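Local coordinates for uncharacterized protein (Shewanella amazonensis, PDB 2QVP) that probably acts as a zinc-dependent hydrolase of the peptidase M14 family, with metallocarboxypeptidase-like activity, at residues A[9-14]-A[18-23]; A[77-82]-A[250-255]; A[180-185]-A[228-233]; A[189-194]-A[264-269]. All coordinates share one frame; numbering follows the deposited sequence. Where two conformers were deposited one is given.

Contact 1 (A[9-14]-A[18-23]); sequences TFVWRS and ECQSTD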
loop_
_atom_site.group_PDB
_atom_site.type_symbol
_atom_site.label_atom_id
_atom_site.label_comp_id
_atom_site.label_asym_id
_atom_site.label_seq_id
_atom_site.Cartn_x
_atom_site.Cartn_y
_atom_site.Cartn_z
ATOM N N THR A 9 -7.848 -19.064 -4.312
ATOM C CA THR A 9 -8.686 -17.965 -4.858
ATOM C C THR A 9 -9.620 -17.386 -3.811
ATOM O O THR A 9 -10.357 -18.141 -3.164
ATOM C CB THR A 9 -9.478 -18.386 -6.132
ATOM O OG1 THR A 9 -8.585 -18.316 -7.242
ATOM C CG2 THR A 9 -10.667 -17.450 -6.423
ATOM N N PHE A 10 -9.595 -16.049 -3.676
ATOM C CA PHE A 10 -10.420 -15.296 -2.731
ATOM C C PHE A 10 -11.175 -14.166 -3.435
ATOM O O PHE A 10 -10.550 -13.283 -4.037
ATOM C CB PHE A 10 -9.557 -14.683 -1.637
ATOM C CG PHE A 10 -8.824 -15.685 -0.765
ATOM C CD1 PHE A 10 -7.588 -16.164 -1.130
ATOM C CD2 PHE A 10 -9.355 -16.106 0.442
ATOM C CE1 PHE A 10 -6.888 -17.082 -0.329
ATOM C CE2 PHE A 10 -8.656 -17.021 1.260
ATOM C CZ PHE A 10 -7.429 -17.505 0.864
ATOM N N VAL A 11 -12.506 -14.170 -3.329
ATOM C CA VAL A 11 -13.371 -13.181 -3.969
ATOM C C VAL A 11 -14.483 -12.754 -3.033
ATOM O O VAL A 11 -15.086 -13.587 -2.369
ATOM C CB VAL A 11 -14.051 -13.735 -5.247
ATOM C CG1 VAL A 11 -14.771 -12.590 -6.006
ATOM C CG2 VAL A 11 -13.040 -14.462 -6.140
ATOM N N TRP A 12 -14.719 -11.453 -2.947
ATOM C CA TRP A 12 -15.814 -10.906 -2.195
ATOM C C TRP A 12 -16.616 -9.918 -3.066
ATOM O O TRP A 12 -16.145 -9.418 -4.078
ATOM C CB TRP A 12 -15.310 -10.199 -0.950
ATOM C CG TRP A 12 -14.476 -11.025 -0.024
ATOM C CD1 TRP A 12 -14.911 -11.706 1.080
ATOM C CD2 TRP A 12 -13.056 -11.223 -0.080
ATOM N NE1 TRP A 12 -13.868 -12.319 1.698
ATOM C CE2 TRP A 12 -12.712 -12.053 1.010
ATOM C CE3 TRP A 12 -12.035 -10.764 -0.930
ATOM C CZ2 TRP A 12 -11.392 -12.430 1.276
ATOM C CZ3 TRP A 12 -10.724 -11.160 -0.683
ATOM C CH2 TRP A 12 -10.418 -11.985 0.413
ATOM N N ARG A 13 -17.841 -9.657 -2.628
ATOM C CA ARG A 13 -18.748 -8.709 -3.261
ATOM C C ARG A 13 -18.597 -7.425 -2.475
ATOM O O ARG A 13 -18.559 -7.472 -1.242
ATOM C CB ARG A 13 -20.190 -9.267 -3.189
ATOM C CG ARG A 13 -21.376 -8.290 -3.345
ATOM C CD ARG A 13 -21.521 -7.673 -4.738
ATOM N NE ARG A 13 -22.612 -6.683 -4.780
ATOM C CZ ARG A 13 -23.064 -6.052 -5.881
ATOM N NH1 ARG A 13 -22.560 -6.305 -7.091
ATOM N NH2 ARG A 13 -24.052 -5.155 -5.778
ATOM N N SER A 14 -18.481 -6.298 -3.172
ATOM C CA SER A 14 -18.468 -4.989 -2.550
ATOM C C SER A 14 -19.760 -4.307 -2.907
ATOM O O SER A 14 -20.127 -4.304 -4.082
ATOM C CB SER A 14 -17.351 -4.098 -3.091
ATOM O OG SER A 14 -17.481 -2.754 -2.605
ATOM N N GLU A 18 -20.326 -2.092 -5.816
ATOM C CA GLU A 18 -21.349 -2.865 -6.548
ATOM C C GLU A 18 -20.720 -3.797 -7.576
ATOM O O GLU A 18 -21.093 -3.800 -8.734
ATOM C CB GLU A 18 -22.391 -1.908 -7.161
ATOM C CG GLU A 18 -23.044 -1.028 -6.080
ATOM C CD GLU A 18 -24.151 -0.107 -6.577
ATOM O OE1 GLU A 18 -24.058 0.412 -7.710
ATOM O OE2 GLU A 18 -25.094 0.130 -5.792
ATOM N N CYS A 19 -19.746 -4.588 -7.129
ATOM C CA CYS A 19 -19.027 -5.486 -8.020
ATOM C C CYS A 19 -18.242 -6.496 -7.223
ATOM O O CYS A 19 -18.181 -6.426 -6.011
ATOM C CB CYS A 19 -18.072 -4.678 -8.933
ATOM S SG CYS A 19 -16.691 -3.867 -8.078
ATOM N N GLN A 20 -17.663 -7.461 -7.925
ATOM C CA GLN A 20 -16.807 -8.470 -7.319
ATOM C C GLN A 20 -15.453 -7.830 -7.110
ATOM O O GLN A 20 -15.069 -6.934 -7.855
ATOM C CB GLN A 20 -16.706 -9.726 -8.199
ATOM C CG GLN A 20 -18.043 -10.403 -8.425
ATOM C CD GLN A 20 -18.659 -10.915 -7.137
ATOM O OE1 GLN A 20 -19.517 -10.259 -6.550
ATOM N NE2 GLN A 20 -18.172 -12.048 -6.655
ATOM N N SER A 21 -14.742 -8.288 -6.082
ATOM C CA SER A 21 -13.449 -7.730 -5.708
ATOM C C SER A 21 -12.360 -7.983 -6.733
ATOM O O SER A 21 -11.326 -7.352 -6.689
ATOM C CB SER A 21 -13.020 -8.269 -4.355
ATOM O OG SER A 21 -12.953 -9.682 -4.369
ATOM N N THR A 22 -12.559 -8.967 -7.597
ATOM C CA THR A 22 -11.641 -9.263 -8.649
ATOM C C THR A 22 -11.991 -8.512 -9.949
ATOM O O THR A 22 -11.331 -8.740 -10.969
ATOM C CB THR A 22 -11.672 -10.772 -8.934
ATOM O OG1 THR A 22 -13.008 -11.165 -9.262
ATOM C CG2 THR A 22 -11.163 -11.587 -7.727
ATOM N N ASP A 23 -13.023 -7.647 -9.937
ATOM C CA ASP A 23 -13.461 -6.926 -11.145
ATOM C C ASP A 23 -12.443 -5.821 -11.503
ATOM O O ASP A 23 -12.642 -4.626 -11.230
ATOM C CB ASP A 23 -14.888 -6.373 -10.970
ATOM C CG ASP A 23 -15.554 -6.010 -12.296
ATOM O OD1 ASP A 23 -14.860 -5.902 -13.345
ATOM O OD2 ASP A 23 -16.787 -5.861 -12.277
HETATM O O HOH W 1 -10.458 -10.717 -4.277
HETATM O O HOH W 2 -21.160 -8.635 -8.568
#

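Contact 2 (A[77-82]-A[250-255]); sequences EESAGP and QPLDQR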
loop_
_atom_site.group_PDB
_atom_site.type_symbol
_atom_site.label_atom_id
_atom_site.label_comp_id
_atom_site.label_asym_id
_atom_site.label_seq_id
_atom_site.Cartn_x
_atom_site.Cartn_y
_atom_site.Cartn_z
ATOM N N GLU A 77 -4.995 -11.465 -3.452
ATOM C CA GLU A 77 -6.102 -11.779 -2.539
ATOM C C GLU A 77 -6.361 -10.639 -1.539
ATOM O O GLU A 77 -7.421 -10.613 -0.931
ATOM C CB GLU A 77 -5.924 -13.144 -1.786
ATOM C CG GLU A 77 -5.138 -13.218 -0.425
ATOM C CD GLU A 77 -3.642 -13.056 -0.545
ATOM O OE1 GLU A 77 -3.222 -12.439 -1.536
ATOM O OE2 GLU A 77 -2.873 -13.511 0.348
ATOM N N GLU A 78 -5.436 -9.690 -1.397
ATOM C CA GLU A 78 -5.538 -8.623 -0.407
ATOM C C GLU A 78 -6.170 -7.413 -1.098
ATOM O O GLU A 78 -5.653 -6.289 -1.064
ATOM C CB GLU A 78 -4.136 -8.339 0.140
ATOM C CG GLU A 78 -3.427 -9.588 0.706
ATOM C CD GLU A 78 -1.991 -9.338 1.181
ATOM O OE1 GLU A 78 -1.515 -8.201 1.172
ATOM O OE2 GLU A 78 -1.319 -10.318 1.543
ATOM N N SER A 79 -7.330 -7.673 -1.684
ATOM C CA SER A 79 -8.044 -6.742 -2.539
ATOM C C SER A 79 -8.569 -5.480 -1.881
ATOM O O SER A 79 -8.751 -4.480 -2.581
ATOM C CB SER A 79 -9.203 -7.484 -3.234
ATOM O OG SER A 79 -9.982 -8.214 -2.316
ATOM N N ALA A 80 -8.761 -5.476 -0.565
ATOM C CA ALA A 80 -9.261 -4.267 0.112
ATOM C C ALA A 80 -8.252 -3.102 0.076
ATOM O O ALA A 80 -8.637 -1.937 0.291
ATOM C CB ALA A 80 -9.724 -4.592 1.538
ATOM N N GLY A 81 -6.977 -3.401 -0.200
ATOM C CA GLY A 81 -5.966 -2.371 -0.388
ATOM C C GLY A 81 -6.313 -1.473 -1.559
ATOM O O GLY A 81 -6.562 -0.283 -1.333
ATOM N N PRO A 82 -6.294 -2.016 -2.806
ATOM C CA PRO A 82 -6.680 -1.279 -4.012
ATOM C C PRO A 82 -8.070 -0.643 -3.972
ATOM O O PRO A 82 -8.209 0.505 -4.339
ATOM C CB PRO A 82 -6.614 -2.351 -5.108
ATOM C CG PRO A 82 -5.559 -3.227 -4.670
ATOM C CD PRO A 82 -5.750 -3.342 -3.169
ATOM N N GLN A 250 -13.030 -10.606 7.665
ATOM C CA GLN A 250 -14.019 -9.577 7.931
ATOM C C GLN A 250 -14.700 -9.204 6.634
ATOM O O GLN A 250 -14.198 -9.572 5.562
ATOM C CB GLN A 250 -13.311 -8.347 8.504
ATOM C CG GLN A 250 -12.578 -8.616 9.819
ATOM C CD GLN A 250 -13.497 -8.919 10.971
ATOM O OE1 GLN A 250 -14.718 -8.756 10.877
ATOM N NE2 GLN A 250 -12.916 -9.336 12.085
ATOM N N PRO A 251 -15.833 -8.474 6.715
ATOM C CA PRO A 251 -16.510 -8.078 5.473
ATOM C C PRO A 251 -15.668 -7.104 4.647
ATOM O O PRO A 251 -15.045 -6.192 5.215
ATOM C CB PRO A 251 -17.771 -7.377 5.959
ATOM C CG PRO A 251 -17.912 -7.788 7.425
ATOM C CD PRO A 251 -16.548 -7.969 7.906
ATOM N N LEU A 252 -15.671 -7.311 3.331
ATOM C CA LEU A 252 -14.871 -6.525 2.398
ATOM C C LEU A 252 -15.054 -5.020 2.565
ATOM O O LEU A 252 -14.065 -4.299 2.698
ATOM C CB LEU A 252 -15.163 -6.924 0.942
ATOM C CG LEU A 252 -14.301 -6.249 -0.156
ATOM C CD1 LEU A 252 -12.889 -6.736 -0.113
ATOM C CD2 LEU A 252 -14.916 -6.504 -1.534
ATOM N N ASP A 253 -16.293 -4.541 2.572
ATOM C CA ASP A 253 -16.531 -3.086 2.682
ATOM C C ASP A 253 -15.949 -2.481 3.974
ATOM O O ASP A 253 -15.389 -1.389 3.925
ATOM C CB ASP A 253 -18.009 -2.754 2.437
ATOM C CG ASP A 253 -18.433 -2.972 0.950
ATOM O OD1 ASP A 253 -17.590 -2.914 0.017
ATOM O OD2 ASP A 253 -19.637 -3.192 0.700
ATOM N N GLN A 254 -15.993 -3.210 5.100
ATOM C CA GLN A 254 -15.345 -2.739 6.332
ATOM C C GLN A 254 -13.820 -2.633 6.145
ATOM O O GLN A 254 -13.192 -1.622 6.517
ATOM C CB GLN A 254 -15.727 -3.620 7.524
ATOM C CG GLN A 254 -17.194 -3.409 7.934
ATOM C CD GLN A 254 -17.443 -2.003 8.486
ATOM O OE1 GLN A 254 -16.891 -1.632 9.525
ATOM N NE2 GLN A 254 -18.269 -1.216 7.788
ATOM N N ARG A 255 -13.239 -3.652 5.523
ATOM C CA ARG A 255 -11.811 -3.600 5.184
ATOM C C ARG A 255 -11.485 -2.457 4.220
ATOM O O ARG A 255 -10.437 -1.826 4.356
ATOM C CB ARG A 255 -11.355 -4.912 4.575
ATOM C CG ARG A 255 -11.309 -6.106 5.539
ATOM C CD ARG A 255 -10.892 -7.288 4.708
ATOM N NE ARG A 255 -11.976 -7.976 4.099
ATOM C CZ ARG A 255 -11.901 -8.731 3.009
ATOM N NH1 ARG A 255 -10.790 -8.869 2.267
ATOM N NH2 ARG A 255 -13.017 -9.299 2.621
#

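Contact 3 (A[180-185]-A[228-233]); sequences YTFEPS and SFESFL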
loop_
_atom_site.group_PDB
_atom_site.type_symbol
_atom_site.label_atom_id
_atom_site.label_comp_id
_atom_site.label_asym_id
_atom_site.label_seq_id
_atom_site.Cartn_x
_atom_site.Cartn_y
_atom_site.Cartn_z
ATOM N N TYR A 180 2.745 -3.193 10.669
ATOM C CA TYR A 180 4.183 -3.281 10.642
ATOM C C TYR A 180 4.547 -1.828 10.537
ATOM O O TYR A 180 4.025 -1.157 9.648
ATOM C CB TYR A 180 4.744 -3.991 9.403
ATOM C CG TYR A 180 4.631 -5.496 9.380
ATOM C CD1 TYR A 180 3.502 -6.110 8.853
ATOM C CD2 TYR A 180 5.636 -6.304 9.910
ATOM C CE1 TYR A 180 3.375 -7.491 8.855
ATOM C CE2 TYR A 180 5.523 -7.701 9.899
ATOM C CZ TYR A 180 4.390 -8.278 9.382
ATOM O OH TYR A 180 4.289 -9.638 9.348
ATOM N N THR A 181 5.403 -1.315 11.414
ATOM C CA THR A 181 5.839 0.074 11.265
ATOM C C THR A 181 7.355 0.219 11.368
ATOM O O THR A 181 8.062 -0.630 11.925
ATOM C CB THR A 181 5.161 1.012 12.294
ATOM O OG1 THR A 181 5.543 0.614 13.610
ATOM C CG2 THR A 181 3.632 0.986 12.157
ATOM N N PHE A 182 7.821 1.329 10.818
ATOM C CA PHE A 182 9.199 1.705 10.784
ATOM C C PHE A 182 9.307 3.150 11.242
ATOM O O PHE A 182 8.689 4.031 10.635
ATOM C CB PHE A 182 9.763 1.573 9.363
ATOM C CG PHE A 182 9.703 0.169 8.790
ATOM C CD1 PHE A 182 8.567 -0.282 8.111
ATOM C CD2 PHE A 182 10.790 -0.667 8.889
ATOM C CE1 PHE A 182 8.516 -1.570 7.593
ATOM C CE2 PHE A 182 10.754 -1.941 8.370
ATOM C CZ PHE A 182 9.632 -2.398 7.716
ATOM N N GLU A 183 10.055 3.396 12.321
ATOM C CA GLU A 183 10.312 4.765 12.777
ATOM C C GLU A 183 11.732 4.802 13.261
ATOM O O GLU A 183 12.234 3.771 13.729
ATOM C CB GLU A 183 9.394 5.209 13.913
ATOM C CG GLU A 183 7.901 5.206 13.630
ATOM C CD GLU A 183 7.107 5.804 14.804
ATOM O OE1 GLU A 183 7.409 6.944 15.174
ATOM O OE2 GLU A 183 6.162 5.164 15.331
ATOM N N PRO A 184 12.398 5.975 13.172
ATOM C CA PRO A 184 13.791 6.083 13.654
ATOM C C PRO A 184 13.899 6.235 15.193
ATOM O O PRO A 184 14.378 7.253 15.687
ATOM C CB PRO A 184 14.295 7.321 12.901
ATOM C CG PRO A 184 13.057 8.183 12.817
ATOM C CD PRO A 184 11.920 7.246 12.596
ATOM N N SER A 185 13.458 5.220 15.937
ATOM C CA SER A 185 13.451 5.243 17.408
ATOM C C SER A 185 13.536 3.822 17.976
ATOM O O SER A 185 13.469 2.856 17.210
ATOM C CB SER A 185 12.197 5.952 17.914
ATOM O OG SER A 185 11.037 5.309 17.427
ATOM N N SER A 228 11.026 -6.870 1.539
ATOM C CA SER A 228 9.745 -6.279 1.131
ATOM C C SER A 228 9.960 -4.912 0.531
ATOM O O SER A 228 11.006 -4.257 0.751
ATOM C CB SER A 228 8.738 -6.192 2.292
ATOM O OG SER A 228 9.165 -5.277 3.282
ATOM N N PHE A 229 8.961 -4.480 -0.255
ATOM C CA PHE A 229 8.994 -3.163 -0.889
ATOM C C PHE A 229 9.187 -2.020 0.161
ATOM O O PHE A 229 10.029 -1.124 -0.007
ATOM C CB PHE A 229 7.746 -2.984 -1.786
ATOM C CG PHE A 229 7.673 -1.669 -2.502
ATOM C CD1 PHE A 229 8.575 -1.360 -3.530
ATOM C CD2 PHE A 229 6.676 -0.746 -2.187
ATOM C CE1 PHE A 229 8.485 -0.163 -4.212
ATOM C CE2 PHE A 229 6.563 0.445 -2.879
ATOM C CZ PHE A 229 7.476 0.754 -3.886
ATOM N N GLU A 230 8.433 -2.087 1.244
ATOM C CA GLU A 230 8.506 -1.081 2.344
ATOM C C GLU A 230 9.843 -1.112 3.108
ATOM O O GLU A 230 10.331 -0.069 3.502
ATOM C CB GLU A 230 7.277 -1.164 3.311
ATOM C CG GLU A 230 7.061 -2.439 4.143
ATOM C CD GLU A 230 6.425 -3.630 3.382
ATOM O OE1 GLU A 230 6.234 -3.567 2.139
ATOM O OE2 GLU A 230 6.145 -4.657 4.040
ATOM N N SER A 231 10.400 -2.298 3.340
ATOM C CA SER A 231 11.748 -2.428 3.911
ATOM C C SER A 231 12.763 -1.750 2.982
ATOM O O SER A 231 13.614 -1.004 3.439
ATOM C CB SER A 231 12.163 -3.895 4.103
ATOM O OG SER A 231 11.476 -4.493 5.174
ATOM N N PHE A 232 12.651 -2.024 1.680
ATOM C CA PHE A 232 13.515 -1.402 0.671
ATOM C C PHE A 232 13.451 0.142 0.715
ATOM O O PHE A 232 14.473 0.804 0.744
ATOM C CB PHE A 232 13.160 -1.947 -0.740
ATOM C CG PHE A 232 13.703 -1.098 -1.891
ATOM C CD1 PHE A 232 15.026 -1.172 -2.252
ATOM C CD2 PHE A 232 12.868 -0.251 -2.602
ATOM C CE1 PHE A 232 15.538 -0.370 -3.298
ATOM C CE2 PHE A 232 13.359 0.533 -3.653
ATOM C CZ PHE A 232 14.704 0.472 -3.994
ATOM N N LEU A 233 12.246 0.697 0.686
ATOM C CA LEU A 233 12.063 2.165 0.697
ATOM C C LEU A 233 12.474 2.834 1.993
ATOM O O LEU A 233 12.948 3.973 1.938
ATOM C CB LEU A 233 10.620 2.548 0.354
ATOM C CG LEU A 233 10.191 2.307 -1.091
ATOM C CD1 LEU A 233 8.759 2.737 -1.221
ATOM C CD2 LEU A 233 11.122 3.074 -2.073
#

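Contact 4 (A[189-194]-A[264-269]); sequences GRFSHS and NTFVNM. With SO4 (sulfate ion), chain E.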
loop_
_atom_site.group_PDB
_atom_site.type_symbol
_atom_site.label_atom_id
_atom_site.label_comp_id
_atom_site.label_asym_id
_atom_site.label_seq_id
_atom_site.Cartn_x
_atom_site.Cartn_y
_atom_site.Cartn_z
ATOM N N GLY A 189 6.002 5.068 18.308
ATOM C CA GLY A 189 5.477 6.358 18.784
ATOM C C GLY A 189 4.097 6.673 18.221
ATOM O O GLY A 189 3.387 5.759 17.753
ATOM N N ARG A 190 3.742 7.967 18.253
ATOM C CA ARG A 190 2.438 8.492 17.779
ATOM C C ARG A 190 2.076 8.030 16.388
ATOM O O ARG A 190 0.922 7.704 16.154
ATOM C CB ARG A 190 2.412 10.025 17.783
ATOM N N PHE A 191 3.059 8.037 15.479
ATOM C CA PHE A 191 2.889 7.577 14.099
ATOM C C PHE A 191 2.333 6.150 14.022
ATOM O O PHE A 191 1.319 5.907 13.365
ATOM C CB PHE A 191 4.200 7.682 13.321
ATOM C CG PHE A 191 4.112 7.142 11.921
ATOM C CD1 PHE A 191 3.504 7.881 10.920
ATOM C CD2 PHE A 191 4.621 5.890 11.611
ATOM C CE1 PHE A 191 3.417 7.384 9.635
ATOM C CE2 PHE A 191 4.516 5.397 10.355
ATOM C CZ PHE A 191 3.930 6.144 9.355
ATOM N N SER A 192 3.015 5.234 14.691
ATOM C CA SER A 192 2.628 3.846 14.738
ATOM C C SER A 192 1.263 3.665 15.412
ATOM O O SER A 192 0.386 2.962 14.897
ATOM C CB SER A 192 3.672 3.033 15.517
ATOM O OG SER A 192 4.943 3.027 14.894
ATOM N N HIS A 193 1.111 4.298 16.575
ATOM C CA HIS A 193 -0.130 4.183 17.344
ATOM C C HIS A 193 -1.352 4.761 16.618
ATOM O O HIS A 193 -2.433 4.188 16.725
ATOM C CB HIS A 193 0.013 4.802 18.746
ATOM C CG HIS A 193 1.075 4.164 19.584
ATOM N ND1 HIS A 193 1.720 4.836 20.605
ATOM C CD2 HIS A 193 1.653 2.939 19.512
ATOM C CE1 HIS A 193 2.617 4.035 21.155
ATOM N NE2 HIS A 193 2.597 2.879 20.510
ATOM N N SER A 194 -1.179 5.868 15.889
ATOM C CA SER A 194 -2.305 6.486 15.182
ATOM C C SER A 194 -2.817 5.598 14.035
ATOM O O SER A 194 -4.022 5.465 13.858
ATOM C CB SER A 194 -1.923 7.893 14.705
ATOM O OG SER A 194 -1.605 8.719 15.830
ATOM N N ASN A 264 -5.898 8.126 5.107
ATOM C CA ASN A 264 -6.225 9.460 5.648
ATOM C C ASN A 264 -5.359 9.841 6.840
ATOM O O ASN A 264 -4.844 10.946 6.877
ATOM C CB ASN A 264 -7.688 9.556 6.101
ATOM C CG ASN A 264 -8.673 9.609 4.941
ATOM O OD1 ASN A 264 -8.383 10.159 3.872
ATOM N ND2 ASN A 264 -9.867 9.053 5.164
ATOM N N THR A 265 -5.212 8.928 7.802
ATOM C CA THR A 265 -4.395 9.154 9.004
ATOM C C THR A 265 -2.930 9.319 8.653
ATOM O O THR A 265 -2.272 10.192 9.202
ATOM C CB THR A 265 -4.544 7.999 10.008
ATOM O OG1 THR A 265 -5.934 7.797 10.280
ATOM C CG2 THR A 265 -3.831 8.298 11.309
ATOM N N PHE A 266 -2.448 8.477 7.735
ATOM C CA PHE A 266 -1.077 8.522 7.246
ATOM C C PHE A 266 -0.752 9.902 6.650
ATOM O O PHE A 266 0.241 10.526 7.060
ATOM C CB PHE A 266 -0.864 7.369 6.245
ATOM C CG PHE A 266 0.451 7.396 5.533
ATOM C CD1 PHE A 266 1.616 6.974 6.163
ATOM C CD2 PHE A 266 0.512 7.801 4.204
ATOM C CE1 PHE A 266 2.829 6.976 5.453
ATOM C CE2 PHE A 266 1.693 7.808 3.494
ATOM C CZ PHE A 266 2.851 7.404 4.107
ATOM N N VAL A 267 -1.606 10.382 5.744
ATOM C CA VAL A 267 -1.444 11.700 5.106
ATOM C C VAL A 267 -1.662 12.834 6.110
ATOM O O VAL A 267 -0.942 13.840 6.069
ATOM C CB VAL A 267 -2.389 11.854 3.858
ATOM C CG1 VAL A 267 -2.415 13.286 3.323
ATOM C CG2 VAL A 267 -1.968 10.905 2.760
ATOM N N ASN A 268 -2.656 12.669 6.998
ATOM C CA ASN A 268 -2.972 13.649 8.072
ATOM C C ASN A 268 -1.793 13.939 8.991
ATOM O O ASN A 268 -1.515 15.094 9.303
ATOM C CB ASN A 268 -4.111 13.190 9.016
ATOM C CG ASN A 268 -5.508 13.482 8.501
ATOM O OD1 ASN A 268 -5.731 13.962 7.373
ATOM N ND2 ASN A 268 -6.487 13.164 9.363
HETATM N N MSE A 269 -1.148 12.884 9.473
HETATM C CA MSE A 269 0.017 13.006 10.353
HETATM C C MSE A 269 1.234 13.623 9.647
HETATM O O MSE A 269 1.843 14.587 10.138
HETATM C CB MSE A 269 0.416 11.624 10.898
HETATM C CG MSE A 269 -0.565 10.960 11.861
HETATM SE SE MSE A 269 -0.552 11.690 13.679
HETATM C CE MSE A 269 -1.617 13.326 13.487
HETATM S S SO4 E . 6.340 10.154 19.576
HETATM O O1 SO4 E . 6.160 11.448 20.232
HETATM O O2 SO4 E . 5.504 10.131 18.379
HETATM O O3 SO4 E . 7.740 9.953 19.202
HETATM O O4 SO4 E . 5.937 9.085 20.491
#

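Contact 1 (A[9-14]-A[18-23])
Arg13 meets the 18-23 segment by laying its guanidinium over the backbone, with Glu18 beneath one face of the plane. CG stands anti to the backbone N (chi1 160°), and a bend at chi2 turns the rest of the chain along the hairpin, where NH1 comes 3.1 Å from Glu18 C. A water bridges Arg13 NH1 and Gln20 OE1, while Gln20 OE1 itself packs 3.6 Å from Arg13 CB. Val11 spreads its two methyls over different neighbours: CG1 touches Gln20 NE2 at 3.5 Å, and CG2 meets Thr22 CG2 at 3.8 Å. Ser21 grips Trp12 twice. Its hydroxyl accepts a practically straight bond from Trp12 N (OG to N 2.9 Å, 178° at the hydrogen), and Ser21 N returns a bond of 2.7 Å to Trp12 O. A second water links Ser21 OG with Phe10 O. Farther along, Ser14 and Cys19 form an antiparallel hydrogen-bonded pair, and because Glu18 also faces Ser14 the hairpin carries a G1 beta bulge. This small two-stranded hairpin lies on the rest of the fold through Trp12, Ser14 and Ser21, which pack on Leu252 of helix 252-270. Ser14 OG bonds to Asp253 of that helix, Ser21 O accepts from Trp83 of helix 80-91, and Asp23 caps the start of helix 24-38.

Contact 2 (A[77-82]-A[250-255])
Ala80 and Arg255 bring the first turns of two helices together, their CA atoms only 5.7 Å apart. The methyl of Ala80 presses on the base of the arginine chain, with Ala80 CB 3.5 Å from Arg255 CB. Leu252 enters the same seam through one methyl: with CG anti to the backbone N (chi1 -175°), its CD1 reaches 3.9 Å from Ser79 OG and 4.2 Å from Ala80 CB. That methyl also lies over one face of the Arg255 guanidinium, near its rim. The arginine chain bends at chi3 (-88°) and turns its head back on its own segment, where NE and NH2 both make weak hydrogen bonds to Gln250 O, at 3.1 Å and 3.2 Å. Its stronger partner is Glu170, whose OE2 forms a salt bridge with Arg255 NH1 and also accepts from Ala80 N, so one acid ties both helix starts. The contact thus gathers the N-terminal ends of helices 80-91 and 252-270 around strand 165-171, which carries Glu170, with Trp12 of the neighbouring hairpin in a cation-pi contact with Arg255 and Phe113 of helix 110-115 against Ser79.

Contact 3 (A[180-185]-A[228-233])
Phe182 carries this contact, reaching from the end of strand 178-182 toward helix 229-235 with CE1 and CZ of its ring. Phe182 CE1 lies 3.8 Å from Glu230 CG, and CZ lies 3.8 Å from Ser231 OG, so the ring meets a methylene of one residue and the hydroxyl of the next. Glu230 is touched at the aliphatic part of its chain: CG sits between the backbone N and the carbonyl carbon (chi1 64°), and a bend at chi2 swings the carboxylate until its plane stands 70° from the ring. Ser228 is the N-cap of the helix, its OG accepting from Ser231 N at 3.2 Å; this capping bond helps set the first turn, which carries both contact residues. Asp226 OD1 is hydrogen-bonded to the hydroxyls of Ser231 and Ser228, and Phe225 meets the Phe182 ring edge-to-face. Glu230 also packs on Cys243 of strand 241-247, its side chain about 6 Å from that of Glu245, the predicted proton donor/acceptor. A helix packed on the eight-stranded mixed sheet is consistent with the alpha/beta fold of zinc carboxypeptidases, and a glycerol near Ser231 may mark a pocket beside the probable active site.

Contact 4 (A[189-194]-A[264-269])
Phe191 offers the edge of its ring to Phe266, although the two phenyl groups run alongside each other in the same direction: Phe266 CD1 lies near the plane of the Phe191 ring, 3.9 Å from CE1. The segments that carry them, 190-194 and 264-269, run nearly antiparallel (156°) with axes 10.3 Å apart. One turn before Met269 in helix 252-270, Thr265 sends CG2 to within 3.9 Å of Ser194 CB. Selenomethionine Met269 may also approach Ser194, but both side chains were deposited in two conformers and the pairing is doubtful. In the conformer given, Ser194 OG donates to Arg190 O at 2.7 Å from above the carbonyl plane, while Ser194 N reaches that oxygen from the opposite face. At the start of helix 190-200, Arg190 N donates to a sulfate, whose O2 is 2.8 Å away; the ion probably comes from the crystallisation liquor, and the helix N terminus may help to hold it. The contact is mainly van der Waals, with no polar bond between the two segments. Where hydroxyls line it they turn back on their own helices, Ser194 OG in this conformer to Arg190 O and Thr265 OG1 to Ala261 O, which leaves the joining to the fit of the side chains.

Overall arrangement
Contacts 2 and 3 are buried, whereas contacts 1 and 4 are partly buried and include exposed residues. Contact 1 relies on backbone bonds, a serine hydroxyl and bridging waters, as befits a hairpin on the surface. Contact 2 touches it, their centres about 9 Å apart, and differs in that Arg255 is paired with Glu170 of the central sheet. Contact 3 sets an aromatic ring on a methylene and a hydroxyl beside the predicted active site; contact 4 is largely apolar helix packing away from it. Contacts 2 and 4 share helix 252-270, using its beginning and its far end. Contacts 3 and 4 meet where Ser192 lies close to Thr181 and Glu183.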